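Local structure of plasmin and fibronectin-binding protein A (Streptococcus pneumoniae, 4MR0) at residues A[285-290]-A[342-346]; A[381-387]-A[426-432]; A[443-449]-A[478-484]; A[494-500]-A[517-523]. The protein acts as a pneumococcal surface adhesin and invasin that binds human fibronectin, plasmin, plasminogen and serum albumin, here represented by its right-handed parallel beta-helix region. One frame throughout, in Å; residues are numbered along the deposited sequence.

Contact 1. Residues A[285-290]-A[342-346]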
# COMPACT_ATOMS: atom_id res chain seq x y z
N PHE A 285 -4.20 6.51 8.72
CA PHE A 285 -2.91 6.96 8.24
C PHE A 285 -3.12 8.35 7.68
O PHE A 285 -3.58 8.53 6.55
CB PHE A 285 -2.38 5.99 7.18
CG PHE A 285 -2.12 4.61 7.72
CD1 PHE A 285 -3.18 3.74 7.98
CD2 PHE A 285 -0.84 4.22 8.07
CE1 PHE A 285 -2.95 2.50 8.57
CE2 PHE A 285 -0.60 2.99 8.67
CZ PHE A 285 -1.66 2.12 8.92
N LEU A 286 -2.77 9.34 8.49
CA LEU A 286 -2.98 10.73 8.15
C LEU A 286 -1.75 11.57 7.81
O LEU A 286 -0.96 11.92 8.69
CB LEU A 286 -3.74 11.41 9.29
CG LEU A 286 -4.95 10.65 9.85
CD1 LEU A 286 -5.55 11.43 11.01
CD2 LEU A 286 -5.98 10.44 8.74
N GLY A 287 -1.61 11.90 6.53
CA GLY A 287 -0.53 12.76 6.09
C GLY A 287 0.86 12.21 5.85
O GLY A 287 1.42 11.43 6.63
N GLN A 288 1.43 12.66 4.73
CA GLN A 288 2.77 12.29 4.33
C GLN A 288 3.41 13.57 3.79
O GLN A 288 2.91 14.17 2.83
CB GLN A 288 2.75 11.22 3.25
CG GLN A 288 4.13 10.82 2.77
CD GLN A 288 4.09 9.59 1.89
OE1 GLN A 288 3.37 9.54 0.90
NE2 GLN A 288 4.89 8.59 2.26
N ALA A 289 4.49 14.00 4.42
CA ALA A 289 5.17 15.21 4.01
C ALA A 289 6.12 14.94 2.85
O ALA A 289 6.91 14.00 2.89
CB ALA A 289 5.93 15.80 5.19
N LEU A 290 6.02 15.78 1.82
CA LEU A 290 6.86 15.65 0.63
C LEU A 290 7.60 16.96 0.38
O LEU A 290 7.00 17.97 0.01
CB LEU A 290 5.98 15.30 -0.58
CG LEU A 290 5.05 14.08 -0.43
CD1 LEU A 290 4.19 13.94 -1.68
CD2 LEU A 290 5.88 12.81 -0.20
N SER A 342 0.27 17.79 6.88
CA SER A 342 0.85 17.31 5.62
C SER A 342 -0.22 16.74 4.69
O SER A 342 -1.28 16.30 5.14
CB SER A 342 1.93 16.26 5.91
OG SER A 342 1.41 15.16 6.64
N GLY A 343 0.07 16.75 3.40
CA GLY A 343 -0.87 16.29 2.40
C GLY A 343 -1.22 14.81 2.34
O GLY A 343 -0.80 14.01 3.18
N GLU A 344 -1.99 14.45 1.33
CA GLU A 344 -2.44 13.08 1.13
C GLU A 344 -1.28 12.12 0.86
O GLU A 344 -0.26 12.50 0.28
CB GLU A 344 -3.44 13.02 -0.03
CG GLU A 344 -4.66 13.92 0.13
CD GLU A 344 -4.43 15.36 -0.33
OE1 GLU A 344 -3.29 15.70 -0.73
OE2 GLU A 344 -5.40 16.15 -0.30
N LEU A 345 -1.43 10.88 1.30
CA LEU A 345 -0.41 9.85 1.09
C LEU A 345 -0.26 9.67 -0.41
O LEU A 345 -1.19 9.92 -1.17
CB LEU A 345 -0.85 8.53 1.73
CG LEU A 345 -1.49 8.59 3.12
CD1 LEU A 345 -1.87 7.17 3.55
CD2 LEU A 345 -0.53 9.21 4.13
N VAL A 346 0.92 9.23 -0.85
CA VAL A 346 1.17 9.01 -2.27
C VAL A 346 0.56 7.66 -2.68
O VAL A 346 -0.25 7.57 -3.60
CB VAL A 346 2.69 9.02 -2.57
CG1 VAL A 346 2.93 8.72 -4.05
CG2 VAL A 346 3.27 10.38 -2.21

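Contact 2. Residues A[381-387]-A[426-432]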
# COMPACT_ATOMS: atom_id res chain seq x y z
N PHE A 381 1.41 -2.49 -6.61
CA PHE A 381 2.41 -3.50 -6.30
C PHE A 381 2.89 -4.32 -7.49
O PHE A 381 2.20 -4.42 -8.51
CB PHE A 381 1.84 -4.47 -5.26
CG PHE A 381 0.59 -5.19 -5.73
CD1 PHE A 381 -0.66 -4.59 -5.61
CD2 PHE A 381 0.68 -6.44 -6.34
CE1 PHE A 381 -1.81 -5.24 -6.10
CE2 PHE A 381 -0.46 -7.09 -6.83
CZ PHE A 381 -1.71 -6.48 -6.71
N THR A 382 4.07 -4.90 -7.34
CA THR A 382 4.65 -5.80 -8.33
C THR A 382 5.25 -6.93 -7.50
O THR A 382 5.83 -6.68 -6.45
CB THR A 382 5.78 -5.13 -9.18
OG1 THR A 382 6.31 -6.10 -10.10
CG2 THR A 382 6.92 -4.64 -8.29
N GLY A 383 5.08 -8.16 -7.95
CA GLY A 383 5.63 -9.28 -7.20
C GLY A 383 4.79 -9.84 -6.06
O GLY A 383 5.35 -10.23 -5.03
N PHE A 384 3.47 -9.85 -6.20
CA PHE A 384 2.59 -10.42 -5.18
C PHE A 384 1.90 -11.64 -5.79
O PHE A 384 1.70 -11.70 -7.00
CB PHE A 384 1.49 -9.44 -4.75
CG PHE A 384 1.91 -8.41 -3.74
CD1 PHE A 384 3.24 -8.32 -3.30
CD2 PHE A 384 0.98 -7.49 -3.25
CE1 PHE A 384 3.63 -7.33 -2.39
CE2 PHE A 384 1.36 -6.50 -2.33
CZ PHE A 384 2.69 -6.43 -1.91
N THR A 385 1.52 -12.60 -4.95
CA THR A 385 0.82 -13.79 -5.42
C THR A 385 -0.36 -14.04 -4.48
O THR A 385 -0.19 -14.04 -3.26
CB THR A 385 1.74 -15.01 -5.45
OG1 THR A 385 2.91 -14.71 -6.23
CG2 THR A 385 1.01 -16.21 -6.08
N ASP A 386 -1.54 -14.25 -5.05
CA ASP A 386 -2.75 -14.48 -4.27
C ASP A 386 -3.08 -13.24 -3.44
O ASP A 386 -2.82 -13.17 -2.24
CB ASP A 386 -2.59 -15.71 -3.36
CG ASP A 386 -3.84 -16.01 -2.55
OD1 ASP A 386 -4.93 -15.48 -2.89
OD2 ASP A 386 -3.75 -16.78 -1.57
N VAL A 387 -3.64 -12.25 -4.13
CA VAL A 387 -4.01 -10.99 -3.51
C VAL A 387 -5.51 -10.79 -3.61
O VAL A 387 -6.13 -11.17 -4.61
CB VAL A 387 -3.33 -9.81 -4.24
CG1 VAL A 387 -3.70 -8.50 -3.57
CG2 VAL A 387 -1.82 -10.01 -4.26
N ASP A 426 8.74 -13.50 -11.49
CA ASP A 426 7.48 -14.07 -11.06
C ASP A 426 6.55 -12.88 -10.87
O ASP A 426 6.33 -12.42 -9.75
CB ASP A 426 7.67 -14.81 -9.73
CG ASP A 426 6.44 -15.59 -9.30
OD1 ASP A 426 5.40 -15.53 -10.00
OD2 ASP A 426 6.51 -16.28 -8.26
N LEU A 427 6.02 -12.36 -11.98
CA LEU A 427 5.12 -11.22 -11.94
C LEU A 427 3.79 -11.58 -11.29
O LEU A 427 3.47 -12.76 -11.12
CB LEU A 427 4.90 -10.67 -13.35
CG LEU A 427 6.20 -10.30 -14.09
CD1 LEU A 427 5.88 -9.94 -15.54
CD2 LEU A 427 6.90 -9.13 -13.39
N ASN A 428 3.02 -10.56 -10.93
CA ASN A 428 1.72 -10.74 -10.27
C ASN A 428 0.84 -11.85 -10.83
O ASN A 428 0.60 -11.92 -12.03
CB ASN A 428 0.91 -9.43 -10.32
CG ASN A 428 1.57 -8.30 -9.55
OD1 ASN A 428 2.11 -8.49 -8.47
ND2 ASN A 428 1.49 -7.09 -10.11
N LYS A 429 0.33 -12.71 -9.94
CA LYS A 429 -0.57 -13.79 -10.33
C LYS A 429 -1.62 -13.97 -9.25
O LYS A 429 -1.36 -13.71 -8.07
CB LYS A 429 0.19 -15.11 -10.53
CG LYS A 429 1.17 -15.10 -11.69
CD LYS A 429 1.95 -16.41 -11.74
CE LYS A 429 3.12 -16.30 -12.71
NZ LYS A 429 4.04 -15.20 -12.28
N GLN A 430 -2.80 -14.44 -9.64
CA GLN A 430 -3.88 -14.67 -8.69
C GLN A 430 -4.24 -13.38 -7.95
O GLN A 430 -4.11 -13.29 -6.73
CB GLN A 430 -3.47 -15.75 -7.69
CG GLN A 430 -3.21 -17.11 -8.33
CD GLN A 430 -2.56 -18.10 -7.38
OE1 GLN A 430 -1.38 -18.44 -7.53
NE2 GLN A 430 -3.31 -18.55 -6.39
N VAL A 431 -4.67 -12.38 -8.71
CA VAL A 431 -5.07 -11.12 -8.12
C VAL A 431 -6.57 -10.95 -8.32
O VAL A 431 -7.07 -11.06 -9.44
CB VAL A 431 -4.35 -9.92 -8.78
CG1 VAL A 431 -4.87 -8.62 -8.18
CG2 VAL A 431 -2.84 -10.03 -8.59
N VAL A 432 -7.27 -10.70 -7.22
CA VAL A 432 -8.71 -10.50 -7.27
C VAL A 432 -9.01 -9.09 -6.79
O VAL A 432 -8.62 -8.69 -5.69
CB VAL A 432 -9.45 -11.53 -6.39
CG1 VAL A 432 -10.96 -11.24 -6.39
CG2 VAL A 432 -9.20 -12.94 -6.91
O HOH W 1 4.44 -8.13 -11.08
O HOH W 2 3.09 -14.37 -8.92
O HOH W 3 4.57 -16.72 -6.09

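Contact 3. Residues A[443-449]-A[478-484]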
# COMPACT_ATOMS: atom_id res chain seq x y z
N PRO A 443 -9.78 13.96 -13.86
CA PRO A 443 -9.73 13.40 -15.21
C PRO A 443 -8.46 12.62 -15.55
O PRO A 443 -8.42 11.91 -16.55
CB PRO A 443 -9.92 14.64 -16.11
CG PRO A 443 -9.35 15.75 -15.29
CD PRO A 443 -9.87 15.43 -13.90
N LYS A 444 -7.44 12.75 -14.72
CA LYS A 444 -6.18 12.04 -14.95
C LYS A 444 -6.06 10.75 -14.14
O LYS A 444 -5.04 10.07 -14.20
CB LYS A 444 -4.99 12.95 -14.61
CG LYS A 444 -4.74 14.07 -15.60
CD LYS A 444 -3.57 14.94 -15.14
CE LYS A 444 -2.89 15.64 -16.31
NZ LYS A 444 -3.84 16.51 -17.06
N THR A 445 -7.10 10.42 -13.38
CA THR A 445 -7.07 9.22 -12.55
C THR A 445 -7.81 8.02 -13.13
O THR A 445 -8.98 8.10 -13.51
CB THR A 445 -7.62 9.51 -11.12
OG1 THR A 445 -6.70 10.35 -10.42
CG2 THR A 445 -7.79 8.22 -10.34
N LYS A 446 -7.09 6.91 -13.19
CA LYS A 446 -7.60 5.65 -13.69
C LYS A 446 -8.04 4.86 -12.45
O LYS A 446 -7.35 4.89 -11.43
CB LYS A 446 -6.47 4.91 -14.41
CG LYS A 446 -6.90 3.75 -15.29
CD LYS A 446 -5.67 3.04 -15.84
CE LYS A 446 -5.61 3.09 -17.36
NZ LYS A 446 -4.43 3.84 -17.84
N ALA A 447 -9.18 4.18 -12.53
CA ALA A 447 -9.66 3.42 -11.38
C ALA A 447 -8.84 2.15 -11.15
O ALA A 447 -8.23 1.97 -10.10
CB ALA A 447 -11.13 3.05 -11.57
N ILE A 448 -8.82 1.29 -12.16
CA ILE A 448 -8.13 0.02 -12.07
C ILE A 448 -7.17 -0.25 -13.22
O ILE A 448 -7.49 -0.01 -14.38
CB ILE A 448 -9.15 -1.15 -12.06
CG1 ILE A 448 -10.10 -0.98 -10.88
CG2 ILE A 448 -8.42 -2.48 -12.00
CD1 ILE A 448 -11.28 -1.95 -10.90
N ARG A 449 -6.00 -0.78 -12.87
CA ARG A 449 -4.99 -1.12 -13.85
C ARG A 449 -4.23 -2.38 -13.43
O ARG A 449 -3.79 -2.50 -12.29
CB ARG A 449 -4.00 0.04 -13.99
CG ARG A 449 -2.85 -0.22 -14.93
CD ARG A 449 -2.00 1.03 -15.11
NE ARG A 449 -1.01 0.87 -16.17
CZ ARG A 449 0.15 0.24 -16.04
NH1 ARG A 449 0.50 -0.29 -14.88
NH2 ARG A 449 0.96 0.14 -17.08
N THR A 478 -12.31 13.08 -19.25
CA THR A 478 -11.36 12.08 -18.77
C THR A 478 -10.30 11.81 -19.83
O THR A 478 -10.59 11.78 -21.02
CB THR A 478 -12.09 10.77 -18.44
OG1 THR A 478 -13.30 11.05 -17.73
CG2 THR A 478 -11.21 9.88 -17.58
N GLU A 479 -9.07 11.60 -19.38
CA GLU A 479 -7.95 11.37 -20.28
C GLU A 479 -7.50 9.92 -20.47
O GLU A 479 -6.51 9.66 -21.14
CB GLU A 479 -6.76 12.20 -19.82
CG GLU A 479 -7.00 13.69 -19.91
CD GLU A 479 -5.98 14.50 -19.14
OE1 GLU A 479 -4.77 14.21 -19.26
OE2 GLU A 479 -6.39 15.43 -18.41
N GLN A 480 -8.21 8.97 -19.86
CA GLN A 480 -7.85 7.56 -20.02
C GLN A 480 -9.01 6.66 -19.59
O GLN A 480 -9.99 7.13 -19.01
CB GLN A 480 -6.59 7.22 -19.22
CG GLN A 480 -6.75 7.24 -17.71
CD GLN A 480 -7.00 8.63 -17.19
OE1 GLN A 480 -8.04 8.91 -16.60
NE2 GLN A 480 -6.04 9.53 -17.40
N PRO A 481 -8.91 5.36 -19.89
CA PRO A 481 -9.94 4.37 -19.55
C PRO A 481 -10.16 4.21 -18.05
O PRO A 481 -9.31 4.59 -17.24
CB PRO A 481 -9.42 3.08 -20.18
CG PRO A 481 -8.51 3.56 -21.28
CD PRO A 481 -7.81 4.71 -20.63
N ASN A 482 -11.31 3.65 -17.69
CA ASN A 482 -11.64 3.42 -16.29
C ASN A 482 -10.95 2.14 -15.81
O ASN A 482 -10.45 2.08 -14.69
CB ASN A 482 -13.16 3.29 -16.11
CG ASN A 482 -13.87 4.64 -16.14
OD1 ASN A 482 -14.74 4.88 -16.98
ND2 ASN A 482 -13.50 5.52 -15.21
N ILE A 483 -10.92 1.14 -16.68
CA ILE A 483 -10.29 -0.14 -16.35
C ILE A 483 -9.38 -0.59 -17.48
O ILE A 483 -9.82 -0.81 -18.61
CB ILE A 483 -11.35 -1.23 -16.11
CG1 ILE A 483 -12.26 -0.82 -14.95
CG2 ILE A 483 -10.67 -2.58 -15.83
CD1 ILE A 483 -13.40 -1.78 -14.69
N GLU A 484 -8.09 -0.74 -17.17
CA GLU A 484 -7.10 -1.17 -18.14
C GLU A 484 -6.48 -2.51 -17.77
O GLU A 484 -6.00 -2.70 -16.65
CB GLU A 484 -5.99 -0.13 -18.29
CG GLU A 484 -4.71 -0.70 -18.90
CD GLU A 484 -3.59 0.31 -18.99
OE1 GLU A 484 -3.37 1.06 -18.01
OE2 GLU A 484 -2.91 0.34 -20.04
O HOH W 4 -0.52 1.37 -19.25

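Contact 4. Residues A[494-500]-A[517-523]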
# COMPACT_ATOMS: atom_id res chain seq x y z
N VAL A 494 -13.24 -10.33 -16.25
CA VAL A 494 -13.70 -8.97 -15.99
C VAL A 494 -15.22 -9.06 -16.12
O VAL A 494 -15.75 -9.08 -17.24
CB VAL A 494 -13.15 -7.98 -17.04
CG1 VAL A 494 -13.49 -6.55 -16.64
CG2 VAL A 494 -11.64 -8.16 -17.17
N SER A 495 -15.91 -9.13 -14.99
CA SER A 495 -17.36 -9.30 -15.05
C SER A 495 -18.18 -8.58 -14.00
O SER A 495 -17.71 -8.31 -12.90
CB SER A 495 -17.70 -10.79 -14.99
OG SER A 495 -17.00 -11.51 -15.98
N GLU A 496 -19.43 -8.29 -14.36
CA GLU A 496 -20.38 -7.63 -13.49
C GLU A 496 -19.92 -6.34 -12.83
O GLU A 496 -20.36 -6.00 -11.72
CB GLU A 496 -20.88 -8.62 -12.44
CG GLU A 496 -21.62 -9.80 -13.07
CD GLU A 496 -22.13 -10.80 -12.06
OE1 GLU A 496 -21.32 -11.56 -11.50
OE2 GLU A 496 -23.36 -10.81 -11.83
N ASN A 497 -19.06 -5.60 -13.52
CA ASN A 497 -18.59 -4.33 -13.00
C ASN A 497 -19.56 -3.26 -13.49
O ASN A 497 -20.12 -3.38 -14.59
CB ASN A 497 -17.17 -4.04 -13.50
CG ASN A 497 -16.14 -5.05 -12.99
OD1 ASN A 497 -15.77 -5.02 -11.82
ND2 ASN A 497 -15.69 -5.94 -13.87
N SER A 498 -19.77 -2.22 -12.68
CA SER A 498 -20.65 -1.12 -13.06
C SER A 498 -19.82 0.15 -13.21
O SER A 498 -19.13 0.58 -12.28
CB SER A 498 -21.73 -0.89 -11.99
OG SER A 498 -22.67 -1.95 -11.96
N ILE A 499 -19.87 0.76 -14.40
CA ILE A 499 -19.11 1.97 -14.66
C ILE A 499 -20.02 3.15 -15.02
O ILE A 499 -20.68 3.14 -16.06
CB ILE A 499 -18.11 1.74 -15.81
CG1 ILE A 499 -17.22 0.55 -15.48
CG2 ILE A 499 -17.27 2.99 -16.02
CD1 ILE A 499 -16.21 0.21 -16.55
N PHE A 500 -20.03 4.17 -14.16
CA PHE A 500 -20.85 5.36 -14.38
C PHE A 500 -19.99 6.57 -14.75
O PHE A 500 -19.37 7.19 -13.89
CB PHE A 500 -21.64 5.74 -13.12
CG PHE A 500 -22.61 4.68 -12.66
CD1 PHE A 500 -22.16 3.54 -12.00
CD2 PHE A 500 -23.98 4.86 -12.84
CE1 PHE A 500 -23.07 2.58 -11.53
CE2 PHE A 500 -24.89 3.91 -12.38
CZ PHE A 500 -24.43 2.77 -11.72
N VAL A 517 -15.28 -11.88 -20.25
CA VAL A 517 -15.81 -10.57 -19.92
C VAL A 517 -17.32 -10.72 -19.97
O VAL A 517 -17.90 -10.78 -21.05
CB VAL A 517 -15.34 -9.52 -20.95
CG1 VAL A 517 -15.90 -8.15 -20.59
CG2 VAL A 517 -13.82 -9.47 -20.97
N LEU A 518 -17.95 -10.79 -18.80
CA LEU A 518 -19.38 -11.02 -18.75
C LEU A 518 -20.25 -10.04 -17.98
O LEU A 518 -20.00 -9.73 -16.81
CB LEU A 518 -19.67 -12.42 -18.19
CG LEU A 518 -18.98 -13.60 -18.87
CD1 LEU A 518 -19.17 -14.85 -18.01
CD2 LEU A 518 -19.55 -13.80 -20.27
N ASN A 519 -21.28 -9.56 -18.67
CA ASN A 519 -22.28 -8.68 -18.11
C ASN A 519 -21.86 -7.50 -17.25
O ASN A 519 -22.30 -7.36 -16.11
CB ASN A 519 -23.30 -9.53 -17.36
CG ASN A 519 -23.78 -10.71 -18.20
OD1 ASN A 519 -24.20 -10.53 -19.34
ND2 ASN A 519 -23.71 -11.91 -17.64
N ASN A 520 -21.00 -6.66 -17.80
CA ASN A 520 -20.57 -5.46 -17.10
C ASN A 520 -21.65 -4.44 -17.48
O ASN A 520 -22.35 -4.63 -18.47
CB ASN A 520 -19.20 -5.02 -17.59
CG ASN A 520 -18.11 -6.01 -17.23
OD1 ASN A 520 -17.69 -6.09 -16.07
ND2 ASN A 520 -17.65 -6.77 -18.21
N GLN A 521 -21.80 -3.38 -16.69
CA GLN A 521 -22.79 -2.35 -16.96
C GLN A 521 -22.12 -1.00 -17.19
O GLN A 521 -21.15 -0.65 -16.51
CB GLN A 521 -23.79 -2.25 -15.81
CG GLN A 521 -24.87 -3.33 -15.83
CD GLN A 521 -25.66 -3.38 -14.53
OE1 GLN A 521 -26.06 -2.35 -13.98
NE2 GLN A 521 -25.89 -4.60 -14.03
N PHE A 522 -22.63 -0.24 -18.16
CA PHE A 522 -22.06 1.07 -18.49
C PHE A 522 -23.13 2.14 -18.56
O PHE A 522 -24.20 1.92 -19.14
CB PHE A 522 -21.33 0.98 -19.83
CG PHE A 522 -20.34 -0.15 -19.92
CD1 PHE A 522 -19.03 0.02 -19.48
CD2 PHE A 522 -20.72 -1.39 -20.42
CE1 PHE A 522 -18.12 -1.04 -19.54
CE2 PHE A 522 -19.82 -2.45 -20.49
CZ PHE A 522 -18.52 -2.27 -20.05
N TYR A 523 -22.84 3.30 -17.99
CA TYR A 523 -23.79 4.41 -17.98
C TYR A 523 -23.11 5.74 -18.25
O TYR A 523 -22.05 6.03 -17.70
CB TYR A 523 -24.48 4.51 -16.62
CG TYR A 523 -25.16 3.24 -16.17
CD1 TYR A 523 -26.44 2.92 -16.61
CD2 TYR A 523 -24.51 2.35 -15.31
CE1 TYR A 523 -27.07 1.75 -16.19
CE2 TYR A 523 -25.13 1.18 -14.89
CZ TYR A 523 -26.40 0.88 -15.33
OH TYR A 523 -27.01 -0.28 -14.92

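Contact 1. Residues A[285-290]-A[342-346]
Q288 holds the loop 342-346 with both its backbone and its side chain. Its amide N donates to G343 O at 3.0 Å, the donor tilted moderately from the carbonyl plane, while at the far end of the side chain OE1 receives the backbone N of V346, also at 3.0 Å and nearly along the C=O axis. CG stands anti to the backbone N (chi1 178°) and the chain stays extended beyond it, which carries the amide across to V346. The same G343 O takes a CA-H...O contact from G287 CA at 3.2 Å. Between the two polar grips L345 lies against the strand: CD1 packs on F285 CB at 3.9 Å, and CD2 rests over the G287 backbone. Farther along, L290 CD1 meets V346 CG2 at 3.7 Å, the two side chains crossing at a slant.

S342 lays OG against the G287 backbone, 3.1 Å from G287 C; Q288 N is close to this hydroxyl too but is not hydrogen-bonded to it. S342 OG is hydrogen-bonded instead to D263 OD1, and a manganese ion lies about 4 Å from the S342 side chain. Outside this shell, F285 stacks with F261 and F336 in the interior of the beta-helix, and E344 is tied to V403 and H404. Q288 NE2 has weak bonds to G267 and K302. The loop after strand 329-337 is thus fastened to the end of strand 278-289 by one buried glutamine, through its backbone N-H and its side-chain carbonyl, whereas Q288 O is buried without a partner, a probable local cost.

Contact 2. Residues A[381-387]-A[426-432]
N428 sets its amide beside the F381 ring, with OD1 at the ring's edge, 3.3 Å from F381 CD2, and the amide and ring planes 63° apart. This is a corner between successive coils of the parallel beta-helix, where the loop leading into strand 387-396 lies along the one leading into strand 431-440. The N428 amide bridges two backbone groups of segment 381-387: OD1 accepts F384 N at 3.0 Å, almost in line with its C=O, while ND2 donates to F381 O from above that carbonyl's plane. F381 CG sits between its backbone N and carbonyl carbon (chi1 60°), which turns the ring toward N428 and brings CZ to 4.1 Å from V431 CG1.

The chain turns at D386 and Q430, both with positive phi, and the backbones pair in parallel on both sides of this corner. T385 and K429 pair before it, with D386 N donating to K429 O; after it V387 N donates to Q430 O at 2.8 Å and V387 O accepts V432 N. V431 packs on I464 and F381 on I389. The side chain of D386 lies about 3 Å from a bound calcium ion. On the wetter side, two waters join T385 OG1 to D426, whose OD1 takes a 2.7 Å salt bridge from K429 NZ.

Contact 3. Residues A[443-449]-A[478-484]
E484 OE1 is gripped by two cations of the neighbouring strand: K446 NZ and R449 NE each lie 3.0 Å from it, both as salt bridges whose hydrogen bonds are weak. K446 comes across E484, its chain bent at chi3 and chi4 so that CE passes 3.4 Å from E484 CB. R449 runs alongside instead, extended from CG to NE with CG anti to the backbone N (chi1 177°), and meets OE1 at the guanidinium edge with the carboxylate plane turned 78° away. A water in the guanidinium plane joins R449 NH2 to E484 OE2, and D453 gives the guanidinium a second carboxylate through a salt bridge to NH2. This shared charge would probably keep E484 ionised.

At the other end K444 NZ reaches E479 OE2 at 3.1 Å on its syn lone pair, close to where E479 N donates to P443 O at 2.9 Å. Between these ends the backbones come together at I448, whose N donates straight to N482 O and whose O accepts E484 N.

The contact joins strands 445-451 and 483-486 of one beta-helix face. Strand 410-415 pairs with the former on its other side, while I483 packs inward on I471 and I499 of strands 462-473 and 490-500, and A447 and I448 on F438 of strand 431-440.

Contact 4. Residues A[494-500]-A[517-523]
N497 and N520 set their amides side by side at the inner turn, nearly coplanar (planes 5° apart) and pointing the same way, and here the contact is closely packed. N520 OD1 is held from opposite faces of its plane, by N497 N at 2.9 Å and by N497 ND2 at 3.0 Å, while N520 ND2 donates to V494 O from well above that carbonyl's plane. The shared heading follows from matching first and second torsions, CG anti to the carbonyl carbon in both. N497 in turn bonds the backbone of the preceding coil at V466 O and N469 N, consistent with the asparagine stacks known at the turns of parallel beta-helices. Next to it I499 CD1 lies 3.8 Å from F522 CE1 in the apolar interior. Q521 N to N497 O, at 2.7 Å, leads into strands 498-500 and 521-523, which run parallel, 7° apart, joined by I499 N to Q521 O and Y523 N to I499 O.

The solvent side is looser, with E496 exposed and L518 and N519 partly so; buried S495 accepts L518 N through OG. At the far end, on the face with S498 and Q521, F500 and Y523 form an offset stack, centroids 4.5 Å apart and planes at 20°, Y523 CD2 over one face of the F500 ring.

The buried amides thus find partners in each other and in the backbone of adjacent coils, which would be expected to fix their rotation, while aromatic overlap joins F500 and Y523 beside the regular backbone bonds.

The four contacts follow one another along the chain, all between parts of the same beta-helix. Contact 1 is the buried one and joins a strand to an excursion loop; contacts 2, 3 and 4 are partly buried and bring successive coils together in parallel. Contacts 1, 2 and 4 reach the same set of strands, whereas contact 3 belongs to another face. Carboxamides bridge backbones in contacts 1 and 2 and lie side by side, nearly coplanar and hydrogen-bonded, in contact 4, while charged pairs mark the outer face of contact 3. Contacts 3 and 4 touch in the interior, where I483 CD1 lies 3.9 Å from I499 CD1; contacts 1 and 2 have centres 26 Å apart.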